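Local coordinates for protein pectate lyase (Erwinia chrysanthemi, PDB 1RU4) that cleaves the alpha-1,4-galacturonan chains of pectate by eliminative lysis, on a right-handed parallel beta-helix scaffold, at residues S5-G10 with I16-P21; M36-A41 with I51-G56; F96-S101 with Q105-F110. One frame throughout, in Å; residues are numbered along the deposited sequence.

Interaction 1: S5-G10 with I16-P21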
ATOM      1  N   SER A   5      20.156  -3.140  15.320  1.00  7.98           N
ATOM      2  CA  SER A   5      21.602  -3.280  15.497  1.00  9.91           C
ATOM      3  C   SER A   5      22.384  -3.256  14.181  1.00  9.70           C
ATOM      4  O   SER A   5      23.616  -3.263  14.185  1.00 11.50           O
ATOM      5  CB  SER A   5      21.925  -4.561  16.271  1.00 11.20           C
ATOM      6  OG  SER A   5      21.584  -5.716  15.522  1.00 13.93           O
ATOM      7  N   ASP A   6      21.665  -3.223  13.062  1.00  8.35           N
ATOM      8  CA  ASP A   6      22.277  -3.223  11.737  1.00  8.37           C
ATOM      9  C   ASP A   6      22.331  -1.806  11.170  1.00  7.37           C
ATOM     10  O   ASP A   6      21.303  -1.240  10.796  1.00  7.33           O
ATOM     11  CB  ASP A   6      21.470  -4.133  10.802  1.00  9.90           C
ATOM     12  CG  ASP A   6      22.173  -4.413   9.479  1.00 12.90           C
ATOM     13  OD1 ASP A   6      23.206  -3.783   9.172  1.00 16.02           O
ATOM     14  OD2 ASP A   6      21.675  -5.282   8.739  1.00 14.57           O
ATOM     15  N   LEU A   7      23.541  -1.257  11.077  1.00  7.19           N
ATOM     16  CA  LEU A   7      23.746   0.093  10.554  1.00  7.07           C
ATOM     17  C   LEU A   7      23.044   0.324   9.218  1.00  6.77           C
ATOM     18  O   LEU A   7      22.318   1.305   9.059  1.00  6.18           O
ATOM     19  CB  LEU A   7      25.243   0.384  10.395  1.00  7.54           C
ATOM     20  CG  LEU A   7      25.622   1.724   9.754  1.00  9.77           C
ATOM     21  CD1 LEU A   7      25.239   2.875  10.672  1.00  9.16           C
ATOM     22  CD2 LEU A   7      27.114   1.756   9.462  1.00  9.67           C
ATOM     23  N   THR A   8      23.247  -0.593   8.273  1.00  6.98           N
ATOM     24  CA  THR A   8      22.688  -0.455   6.929  1.00  7.03           C
ATOM     25  C   THR A   8      21.297  -1.056   6.741  1.00  7.53           C
ATOM     26  O   THR A   8      20.841  -1.234   5.609  1.00  7.20           O
ATOM     27  CB  THR A   8      23.629  -1.042   5.863  1.00  7.50           C
ATOM     28  OG1 THR A   8      23.779  -2.450   6.082  1.00  8.69           O
ATOM     29  CG2 THR A   8      24.996  -0.365   5.921  1.00  8.62           C
ATOM     30  N   SER A   9      20.646  -1.406   7.847  1.00  5.89           N
ATOM     31  CA  SER A   9      19.268  -1.883   7.815  1.00  5.84           C
ATOM     32  C   SER A   9      19.020  -3.063   6.867  1.00  7.94           C
ATOM     33  O   SER A   9      18.021  -3.090   6.146  1.00  7.61           O
ATOM     34  CB  SER A   9      18.340  -0.716   7.464  1.00  7.08           C
ATOM     35  OG  SER A   9      18.553   0.369   8.350  1.00  5.54           O
ATOM     36  N   GLY A  10      19.939  -4.025   6.867  1.00  8.28           N
ATOM     37  CA  GLY A  10      19.782  -5.216   6.045  1.00 10.17           C
ATOM     38  C   GLY A  10      20.351  -5.144   4.639  1.00 10.73           C
ATOM     39  O   GLY A  10      20.348  -6.142   3.914  1.00 13.36           O
ATOM     40  N   ILE A  16      28.908   3.609   1.088  1.00 11.51           N
ATOM     41  CA  ILE A  16      27.897   4.304   1.874  1.00 11.11           C
ATOM     42  C   ILE A  16      28.112   5.814   1.844  1.00 10.99           C
ATOM     43  O   ILE A  16      29.222   6.299   2.072  1.00 11.96           O
ATOM     44  CB  ILE A  16      27.922   3.852   3.354  1.00  9.73           C
ATOM     45  CG1 ILE A  16      27.729   2.337   3.451  1.00 11.06           C
ATOM     46  CG2 ILE A  16      26.847   4.591   4.153  1.00 11.32           C
ATOM     47  CD1 ILE A  16      27.856   1.791   4.858  1.00 12.70           C
ATOM     48  N   TYR A  17      27.045   6.545   1.541  1.00 10.02           N
ATOM     49  CA  TYR A  17      27.060   8.003   1.610  1.00  9.32           C
ATOM     50  C   TYR A  17      26.233   8.395   2.827  1.00  9.58           C
ATOM     51  O   TYR A  17      25.011   8.222   2.840  1.00  9.51           O
ATOM     52  CB  TYR A  17      26.443   8.618   0.351  1.00  9.07           C
ATOM     53  CG  TYR A  17      27.190   8.298  -0.919  1.00  9.38           C
ATOM     54  CD1 TYR A  17      26.801   7.231  -1.726  1.00  8.68           C
ATOM     55  CD2 TYR A  17      28.299   9.051  -1.306  1.00 10.64           C
ATOM     56  CE1 TYR A  17      27.498   6.918  -2.888  1.00 11.12           C
ATOM     57  CE2 TYR A  17      29.006   8.746  -2.466  1.00 11.77           C
ATOM     58  CZ  TYR A  17      28.602   7.679  -3.250  1.00 12.03           C
ATOM     59  OH  TYR A  17      29.309   7.364  -4.388  1.00 13.82           O
ATOM     60  N   TYR A  18      26.905   8.887   3.865  1.00  7.35           N
ATOM     61  CA  TYR A  18      26.232   9.296   5.092  1.00  8.81           C
ATOM     62  C   TYR A  18      25.568  10.660   4.940  1.00  8.87           C
ATOM     63  O   TYR A  18      26.225  11.660   4.629  1.00  8.82           O
ATOM     64  CB  TYR A  18      27.213   9.313   6.262  1.00  8.01           C
ATOM     65  CG  TYR A  18      27.690   7.945   6.696  1.00  8.88           C
ATOM     66  CD1 TYR A  18      28.707   7.284   6.006  1.00 10.35           C
ATOM     67  CD2 TYR A  18      27.150   7.327   7.822  1.00 11.49           C
ATOM     68  CE1 TYR A  18      29.177   6.042   6.431  1.00 11.75           C
ATOM     69  CE2 TYR A  18      27.610   6.089   8.257  1.00 11.30           C
ATOM     70  CZ  TYR A  18      28.622   5.454   7.560  1.00 12.72           C
ATOM     71  OH  TYR A  18      29.084   4.236   8.001  1.00 14.75           O
ATOM     72  N   VAL A  19      24.260  10.686   5.175  1.00  7.28           N
ATOM     73  CA  VAL A  19      23.448  11.885   5.017  1.00  7.64           C
ATOM     74  C   VAL A  19      22.681  12.196   6.301  1.00  6.99           C
ATOM     75  O   VAL A  19      22.290  11.290   7.037  1.00  6.37           O
ATOM     76  CB  VAL A  19      22.449  11.698   3.839  1.00  6.57           C
ATOM     77  CG1 VAL A  19      21.433  12.836   3.786  1.00  7.32           C
ATOM     78  CG2 VAL A  19      23.208  11.620   2.523  1.00  8.22           C
ATOM     79  N   ALA A  20      22.497  13.486   6.573  1.00  7.94           N
ATOM     80  CA  ALA A  20      21.730  13.942   7.728  1.00  8.05           C
ATOM     81  C   ALA A  20      20.986  15.217   7.339  1.00  8.31           C
ATOM     82  O   ALA A  20      21.324  15.853   6.341  1.00  9.13           O
ATOM     83  CB  ALA A  20      22.657  14.206   8.910  1.00  8.80           C
ATOM     84  N   PRO A  21      19.944  15.591   8.104  1.00  9.89           N
ATOM     85  CA  PRO A  21      19.175  16.804   7.800  1.00 10.92           C
ATOM     86  C   PRO A  21      20.033  18.071   7.738  1.00 13.33           C
ATOM     87  O   PRO A  21      19.772  18.963   6.929  1.00 14.14           O
ATOM     88  CB  PRO A  21      18.174  16.864   8.953  1.00 10.69           C
ATOM     89  CG  PRO A  21      17.928  15.422   9.249  1.00 11.29           C
ATOM     90  CD  PRO A  21      19.329  14.854   9.224  1.00 10.04           C
TER

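Interaction 2: M36-A41 with I51-G56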
ATOM      1  N   MET A  36      26.790  14.586   4.522  1.00 15.21           N
ATOM      2  CA  MET A  36      26.544  15.421   3.353  1.00 14.80           C
ATOM      3  C   MET A  36      25.035  15.624   3.210  1.00 13.33           C
ATOM      4  O   MET A  36      24.246  14.978   3.909  1.00 12.39           O
ATOM      5  CB  MET A  36      27.136  14.770   2.097  1.00 17.24           C
ATOM      6  CG  MET A  36      26.482  13.461   1.676  1.00 16.38           C
ATOM      7  SD  MET A  36      27.562  12.427   0.650  1.00 16.48           S
ATOM      8  CE  MET A  36      27.727  13.413  -0.801  1.00 17.85           C
ATOM      9  N   SER A  37      24.635  16.546   2.340  1.00 12.19           N
ATOM     10  CA  SER A  37      23.216  16.806   2.113  1.00 11.56           C
ATOM     11  C   SER A  37      22.607  15.705   1.250  1.00 11.10           C
ATOM     12  O   SER A  37      23.327  14.972   0.566  1.00 11.65           O
ATOM     13  CB  SER A  37      23.017  18.163   1.433  1.00 11.43           C
ATOM     14  OG  SER A  37      23.567  18.166   0.127  1.00 11.98           O
ATOM     15  N   PHE A  38      21.282  15.599   1.276  1.00 10.71           N
ATOM     16  CA  PHE A  38      20.594  14.598   0.469  1.00 10.35           C
ATOM     17  C   PHE A  38      20.855  14.832  -1.016  1.00 10.76           C
ATOM     18  O   PHE A  38      21.106  13.885  -1.759  1.00  8.97           O
ATOM     19  CB  PHE A  38      19.086  14.609   0.746  1.00 10.90           C
ATOM     20  CG  PHE A  38      18.332  13.510   0.042  1.00  9.95           C
ATOM     21  CD1 PHE A  38      18.543  12.176   0.380  1.00 10.07           C
ATOM     22  CD2 PHE A  38      17.425  13.807  -0.971  1.00 10.60           C
ATOM     23  CE1 PHE A  38      17.862  11.152  -0.280  1.00 10.35           C
ATOM     24  CE2 PHE A  38      16.738  12.790  -1.637  1.00 10.81           C
ATOM     25  CZ  PHE A  38      16.959  11.460  -1.290  1.00 11.43           C
ATOM     26  N   SER A  39      20.819  16.097  -1.435  1.00 10.72           N
ATOM     27  CA  SER A  39      21.063  16.449  -2.832  1.00 11.41           C
ATOM     28  C   SER A  39      22.475  16.081  -3.294  1.00 10.12           C
ATOM     29  O   SER A  39      22.660  15.600  -4.411  1.00 10.56           O
ATOM     30  CB  SER A  39      20.795  17.938  -3.073  1.00 12.69           C
ATOM     31  OG  SER A  39      21.615  18.756  -2.258  1.00 17.09           O
ATOM     32  N   ALA A  40      23.465  16.290  -2.426  1.00 11.22           N
ATOM     33  CA  ALA A  40      24.851  15.955  -2.753  1.00 10.33           C
ATOM     34  C   ALA A  40      25.012  14.446  -2.930  1.00 10.48           C
ATOM     35  O   ALA A  40      25.681  13.988  -3.859  1.00  9.74           O
ATOM     36  CB  ALA A  40      25.791  16.467  -1.667  1.00 11.83           C
ATOM     37  N   ALA A  41      24.375  13.679  -2.048  1.00  7.79           N
ATOM     38  CA  ALA A  41      24.425  12.221  -2.126  1.00  7.98           C
ATOM     39  C   ALA A  41      23.751  11.722  -3.401  1.00  7.88           C
ATOM     40  O   ALA A  41      24.254  10.817  -4.065  1.00  8.54           O
ATOM     41  CB  ALA A  41      23.768  11.607  -0.905  1.00  8.21           C
ATOM     42  N   ILE A  51      22.594   5.478  -0.083  1.00  7.01           N
ATOM     43  CA  ILE A  51      22.444   6.766   0.580  1.00  6.56           C
ATOM     44  C   ILE A  51      21.849   6.435   1.951  1.00  8.00           C
ATOM     45  O   ILE A  51      20.671   6.079   2.064  1.00  7.31           O
ATOM     46  CB  ILE A  51      21.489   7.707  -0.200  1.00  5.11           C
ATOM     47  CG1 ILE A  51      22.061   8.004  -1.590  1.00  7.16           C
ATOM     48  CG2 ILE A  51      21.278   9.008   0.574  1.00  7.26           C
ATOM     49  CD1 ILE A  51      21.189   8.910  -2.433  1.00  7.66           C
ATOM     50  N   LEU A  52      22.693   6.478   2.976  1.00  7.43           N
ATOM     51  CA  LEU A  52      22.278   6.134   4.330  1.00  6.68           C
ATOM     52  C   LEU A  52      21.844   7.376   5.099  1.00  5.50           C
ATOM     53  O   LEU A  52      22.650   8.267   5.381  1.00  6.82           O
ATOM     54  CB  LEU A  52      23.410   5.419   5.066  1.00  7.81           C
ATOM     55  CG  LEU A  52      23.054   4.778   6.407  1.00  6.93           C
ATOM     56  CD1 LEU A  52      22.051   3.655   6.194  1.00  8.43           C
ATOM     57  CD2 LEU A  52      24.314   4.249   7.075  1.00  9.12           C
ATOM     58  N   LEU A  53      20.559   7.419   5.430  1.00  5.63           N
ATOM     59  CA  LEU A  53      19.959   8.562   6.101  1.00  4.90           C
ATOM     60  C   LEU A  53      19.945   8.437   7.620  1.00  5.97           C
ATOM     61  O   LEU A  53      19.490   7.433   8.167  1.00  5.63           O
ATOM     62  CB  LEU A  53      18.519   8.740   5.611  1.00  6.79           C
ATOM     63  CG  LEU A  53      18.313   8.845   4.096  1.00  5.94           C
ATOM     64  CD1 LEU A  53      16.845   8.651   3.753  1.00  5.66           C
ATOM     65  CD2 LEU A  53      18.810  10.190   3.591  1.00  8.20           C
ATOM     66  N   LYS A  54      20.440   9.462   8.302  1.00  6.43           N
ATOM     67  CA  LYS A  54      20.336   9.513   9.754  1.00  6.84           C
ATOM     68  C   LYS A  54      18.845   9.639  10.066  1.00  6.59           C
ATOM     69  O   LYS A  54      18.139  10.417   9.420  1.00  7.13           O
ATOM     70  CB  LYS A  54      21.077  10.738  10.296  1.00  8.82           C
ATOM     71  CG  LYS A  54      21.016  10.893  11.805  1.00 10.46           C
ATOM     72  CD  LYS A  54      21.613  12.219  12.237  1.00 15.00           C
ATOM     73  CE  LYS A  54      21.452  12.442  13.733  1.00 18.06           C
ATOM     74  NZ  LYS A  54      21.953  13.783  14.139  1.00 22.20           N
ATOM     75  N   PRO A  55      18.334   8.839  11.018  1.00  6.61           N
ATOM     76  CA  PRO A  55      16.908   8.930  11.353  1.00  6.08           C
ATOM     77  C   PRO A  55      16.539  10.355  11.768  1.00  7.17           C
ATOM     78  O   PRO A  55      17.280  11.007  12.506  1.00  8.14           O
ATOM     79  CB  PRO A  55      16.771   7.949  12.516  1.00  6.84           C
ATOM     80  CG  PRO A  55      17.789   6.898  12.180  1.00  8.33           C
ATOM     81  CD  PRO A  55      18.977   7.734  11.753  1.00  7.11           C
ATOM     82  N   GLY A  56      15.413  10.841  11.252  1.00  6.38           N
ATOM     83  CA  GLY A  56      14.974  12.191  11.554  1.00  6.21           C
ATOM     84  C   GLY A  56      14.047  12.732  10.484  1.00  6.27           C
ATOM     85  O   GLY A  56      13.504  11.968   9.681  1.00  6.39           O
TER

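Interaction 3: F96-S101 with Q105-F110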
ATOM      1  N   PHE A  96       7.391  17.765   2.855  1.00  5.59           N
ATOM      2  CA  PHE A  96       7.349  18.750   1.777  1.00  5.31           C
ATOM      3  C   PHE A  96       6.629  20.055   2.119  1.00  5.66           C
ATOM      4  O   PHE A  96       6.437  20.919   1.261  1.00  5.72           O
ATOM      5  CB  PHE A  96       6.828  18.106   0.491  1.00  5.68           C
ATOM      6  CG  PHE A  96       7.811  17.150  -0.131  1.00  5.26           C
ATOM      7  CD1 PHE A  96       7.924  15.840   0.334  1.00  4.75           C
ATOM      8  CD2 PHE A  96       8.663  17.575  -1.149  1.00  5.33           C
ATOM      9  CE1 PHE A  96       8.873  14.970  -0.204  1.00  5.01           C
ATOM     10  CE2 PHE A  96       9.614  16.714  -1.692  1.00  5.07           C
ATOM     11  CZ  PHE A  96       9.720  15.410  -1.218  1.00  5.09           C
ATOM     12  N   SER A  97       6.217  20.168   3.380  1.00  5.44           N
ATOM     13  CA  SER A  97       5.755  21.425   3.975  1.00  6.10           C
ATOM     14  C   SER A  97       4.515  22.150   3.444  1.00  6.77           C
ATOM     15  O   SER A  97       4.296  23.313   3.792  1.00  6.90           O
ATOM     16  CB  SER A  97       6.924  22.417   4.015  1.00  7.94           C
ATOM     17  OG  SER A  97       8.065  21.844   4.632  1.00  7.76           O
ATOM     18  N   PHE A  98       3.695  21.493   2.633  1.00  6.47           N
ATOM     19  CA  PHE A  98       2.504  22.162   2.114  1.00  5.53           C
ATOM     20  C   PHE A  98       1.425  22.399   3.165  1.00  5.81           C
ATOM     21  O   PHE A  98       1.133  21.517   3.973  1.00  5.49           O
ATOM     22  CB  PHE A  98       1.887  21.366   0.959  1.00  5.14           C
ATOM     23  CG  PHE A  98       2.400  21.765  -0.388  1.00  4.71           C
ATOM     24  CD1 PHE A  98       3.651  21.346  -0.821  1.00  5.63           C
ATOM     25  CD2 PHE A  98       1.636  22.581  -1.221  1.00  6.75           C
ATOM     26  CE1 PHE A  98       4.140  21.734  -2.066  1.00  6.21           C
ATOM     27  CE2 PHE A  98       2.115  22.974  -2.467  1.00  6.62           C
ATOM     28  CZ  PHE A  98       3.371  22.550  -2.891  1.00  4.79           C
ATOM     29  N   PRO A  99       0.867  23.623   3.214  1.00  5.90           N
ATOM     30  CA  PRO A  99      -0.189  23.910   4.187  1.00  6.18           C
ATOM     31  C   PRO A  99      -1.381  23.028   3.815  1.00  5.28           C
ATOM     32  O   PRO A  99      -1.482  22.562   2.673  1.00  6.37           O
ATOM     33  CB  PRO A  99      -0.499  25.384   3.925  1.00  7.77           C
ATOM     34  CG  PRO A  99       0.819  25.931   3.502  1.00  6.53           C
ATOM     35  CD  PRO A  99       1.306  24.858   2.545  1.00  7.24           C
ATOM     36  N   ASP A 100      -2.280  22.805   4.763  1.00  7.09           N
ATOM     37  CA  ASP A 100      -3.419  21.916   4.543  1.00  8.06           C
ATOM     38  C   ASP A 100      -4.319  22.292   3.364  1.00  9.00           C
ATOM     39  O   ASP A 100      -4.822  21.418   2.661  1.00 10.56           O
ATOM     40  CB  ASP A 100      -4.251  21.800   5.825  1.00  9.48           C
ATOM     41  CG  ASP A 100      -3.493  21.125   6.960  1.00 12.98           C
ATOM     42  OD1 ASP A 100      -4.027  21.092   8.087  1.00 16.52           O
ATOM     43  OD2 ASP A 100      -2.370  20.626   6.731  1.00 14.98           O
ATOM     44  N   SER A 101      -4.495  23.590   3.135  1.00 10.07           N
ATOM     45  CA  SER A 101      -5.386  24.071   2.080  1.00 10.99           C
ATOM     46  C   SER A 101      -4.728  24.203   0.708  1.00 11.14           C
ATOM     47  O   SER A 101      -5.416  24.376  -0.300  1.00 11.85           O
ATOM     48  CB  SER A 101      -5.978  25.423   2.486  1.00 12.69           C
ATOM     49  OG  SER A 101      -4.954  26.389   2.657  1.00 17.85           O
ATOM     50  N   GLN A 105      -0.527  21.227  -8.878  1.00  6.10           N
ATOM     51  CA  GLN A 105      -0.636  20.187  -9.897  1.00  5.70           C
ATOM     52  C   GLN A 105       0.741  19.609 -10.221  1.00  6.80           C
ATOM     53  O   GLN A 105       1.679  20.346 -10.526  1.00  6.12           O
ATOM     54  CB  GLN A 105      -1.267  20.767 -11.167  1.00  6.23           C
ATOM     55  CG  GLN A 105      -1.552  19.742 -12.262  1.00  5.33           C
ATOM     56  CD  GLN A 105      -2.761  18.879 -11.958  1.00  6.21           C
ATOM     57  OE1 GLN A 105      -3.719  19.332 -11.332  1.00  8.50           O
ATOM     58  NE2 GLN A 105      -2.727  17.631 -12.413  1.00  8.17           N
ATOM     59  N   ALA A 106       0.849  18.286 -10.120  1.00  5.75           N
ATOM     60  CA  ALA A 106       2.084  17.552 -10.397  1.00  6.52           C
ATOM     61  C   ALA A 106       3.230  17.787  -9.412  1.00  6.80           C
ATOM     62  O   ALA A 106       4.366  17.385  -9.676  1.00  6.54           O
ATOM     63  CB  ALA A 106       2.554  17.801 -11.838  1.00  7.68           C
ATOM     64  N   SER A 107       2.949  18.441  -8.285  1.00  5.09           N
ATOM     65  CA  SER A 107       3.975  18.622  -7.262  1.00  5.21           C
ATOM     66  C   SER A 107       4.030  17.392  -6.361  1.00  5.27           C
ATOM     67  O   SER A 107       3.610  17.427  -5.200  1.00  5.90           O
ATOM     68  CB  SER A 107       3.730  19.879  -6.427  1.00  6.11           C
ATOM     69  OG  SER A 107       4.789  20.072  -5.500  1.00  7.64           O
ATOM     70  N   TYR A 108       4.537  16.300  -6.919  1.00  5.40           N
ATOM     71  CA  TYR A 108       4.697  15.057  -6.175  1.00  5.21           C
ATOM     72  C   TYR A 108       5.784  15.258  -5.123  1.00  5.25           C
ATOM     73  O   TYR A 108       6.535  16.234  -5.176  1.00  4.97           O
ATOM     74  CB  TYR A 108       5.127  13.929  -7.118  1.00  4.99           C
ATOM     75  CG  TYR A 108       4.401  13.909  -8.444  1.00  5.04           C
ATOM     76  CD1 TYR A 108       5.109  13.951  -9.645  1.00  5.47           C
ATOM     77  CD2 TYR A 108       3.010  13.858  -8.501  1.00  5.81           C
ATOM     78  CE1 TYR A 108       4.452  13.943 -10.869  1.00  6.96           C
ATOM     79  CE2 TYR A 108       2.338  13.850  -9.724  1.00  6.17           C
ATOM     80  CZ  TYR A 108       3.069  13.893 -10.903  1.00  5.68           C
ATOM     81  OH  TYR A 108       2.421  13.883 -12.118  1.00  7.78           O
ATOM     82  N   GLY A 109       5.837  14.358  -4.147  1.00  4.00           N
ATOM     83  CA  GLY A 109       6.933  14.374  -3.194  1.00  3.69           C
ATOM     84  C   GLY A 109       8.130  13.752  -3.893  1.00  4.76           C
ATOM     85  O   GLY A 109       9.090  14.445  -4.249  1.00  5.43           O
ATOM     86  N   PHE A 110       8.059  12.439  -4.103  1.00  4.77           N
ATOM     87  CA  PHE A 110       9.080  11.702  -4.851  1.00  5.60           C
ATOM     88  C   PHE A 110       8.547  11.396  -6.254  1.00  5.67           C
ATOM     89  O   PHE A 110       7.531  10.721  -6.399  1.00  8.18           O
ATOM     90  CB  PHE A 110       9.411  10.366  -4.169  1.00  5.91           C
ATOM     91  CG  PHE A 110      10.223  10.488  -2.902  1.00  5.36           C
ATOM     92  CD1 PHE A 110      10.568  11.729  -2.371  1.00  5.26           C
ATOM     93  CD2 PHE A 110      10.643   9.338  -2.239  1.00  7.22           C
ATOM     94  CE1 PHE A 110      11.320  11.818  -1.198  1.00  4.93           C
ATOM     95  CE2 PHE A 110      11.394   9.416  -1.067  1.00  7.45           C
ATOM     96  CZ  PHE A 110      11.734  10.658  -0.545  1.00  5.55           C
TER

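Interaction 1: S5-G10 with I16-P21
At the N-terminal end of the right-handed parallel beta-helix, Leu-7 and Thr-8, the central residues of a type I turn from Asp-6 to Ser-9, meet Ile-16 and Tyr-18 of strand 16-19, the first strand of the fold. The contact is small and near the surface, and methyl groups do most of the touching. CD2 of Leu-7 comes obliquely to the phenol oxygen of Tyr-18, 3.5 Å from OH, with the two side chains at about a right angle. Beside this pair, CG2 of Thr-8 and CD1 of Ile-16 lie 3.7 Å apart. CG1 of Ile-16 is beside its own backbone N (chi1 -57°), which places CD1 against the turn; CG2 sits 3.6 Å above one face of the Tyr-18 ring, displaced toward the rim. Thr-8 keeps its hydroxyl apart from the apolar patch: OG1 is hydrogen-bonded to the carbonyl O of Ile-11. Phe-32 meets the Tyr-18 ring edge-to-face, and Leu-52 of strand 50-53 is touched by both Leu-7 and Ile-16. The turn is closed by Ser-9 N to Asp-6 O, 3.0 Å, while Gly-10 N, 2.8 Å from Asp-6 OD2, reaches that oxygen from above the carboxylate plane.

Interaction 2: M36-A41 with I51-G56
Phe-38 and Ala-41, on the inward side of helix 38-44, pack against Ile-51 and Leu-53 of strand 50-53, so that the helix covers the N-terminal end of the parallel beta-helix. The Phe-38 side chain turns CG away from its backbone N (chi1 -175°), which brings the CD1-CE1 side of the ring to the side chains of the strand. There it meets two branched side chains obliquely: CD1 is 3.8 Å from CD2 of Leu-53, and CE1 is 4.1 Å from CG2 of Ile-51. Leu-53 offers a single methyl to the ring, whereas Ile-51 serves two partners. With CG1 of Ile-51 beside the backbone N (chi1 -62°), CG2 falls opposite that nitrogen and touches both the Phe-38 ring and, at 3.9 Å, CB of Ala-41. The other branch of Ile-51 ends with CD1 beside the backbone of Ala-41, 3.9 Å from the carbonyl carbon. Val-19 of strand 16-19 also touches Ala-41, Ile-51 and Leu-53, and Phe-94 meets the Phe-38 ring edge-to-face.

Polar groups gather at the start of the helix. Ser-37 is the N-cap; its carbonyl O accepts the first helical bond, from Ala-41 N at 3.1 Å, and its OG is hydrogen-bonded to OG of Ser-39, 3.1 Å away. Across the interface itself only carbon meets carbon among the side chains, so helix and strand are held by burial of apolar surface and by the fit of their shapes, without directional bonds.

Interaction 3: F96-S101 with Q105-F110
The backbone carbonyl of Phe-96, the residue whose ring packs on Gly-109 and Phe-110, accepts a hydrogen bond from Asn-68 ND2, and further along the guanidinium of Arg-150 grips two successive carbonyls, using NH2 for Phe-98 O and NE for Pro-99 O. Segment 96-101 turns two aromatic rings to segment 105-110.

Phe-96 forms the larger part of the interface. Its CG stands beside the backbone N (chi1 -71°), and the ring lies flat under the backbone of Gly-109. CA of Gly-109 sits 3.6 Å from the ring centroid and 16° off the normal, a CH-pi contact over the face. The glycine, lacking a side chain, lets the main chain come this close, and its carbonyl O is 3.2 Å from Phe-96 CZ. At the rim of the same ring comes Phe-110: its CE1 is 3.9 Å from Phe-96 CZ, and each phenylalanine meets the other at the edge, near the ring plane. Phe-98 makes a lighter contact, its CZ approaching Ser-107 OG obliquely at 3.9 Å; that hydroxyl is hydrogen-bonded elsewhere in the protein.

Ser-107 is the centre of an inverse gamma turn, closed by a weak bond from Tyr-108 N to Ala-106 O at 3.0 Å. Tyr-108 points away from segment 96-101 and stacks on Tyr-133, while Phe-110 meets Phe-72. Since strands 70-72, 110-112 and 132-134 are neighbours in one parallel sheet, these aromatic contacts run from coil to coil, and the loop that folds back here between strands 92-95 and 110-112 is a turn joining two faces of a parallel beta-helix.

The three interactions follow one another along the chain, each closing before the next opens. Interactions 1 and 2 are adjacent, with centres about 9 Å apart, and share the paired parallel strands 16-19 and 50-53, where Val-19 O probably bonds to Lys-54 N at 2.9 Å. Helix 38-44 covers the N-terminal end of the beta-helix, while the turn in 5-10 lies beside the first strands. Interaction 3 is centred about 27 Å from interaction 1 and 21 Å from interaction 2, and its nearest atoms are about 5 Å from interaction 2, without touching. It lies in the loop between strands 92-95 and 110-112, within the same beta-helix.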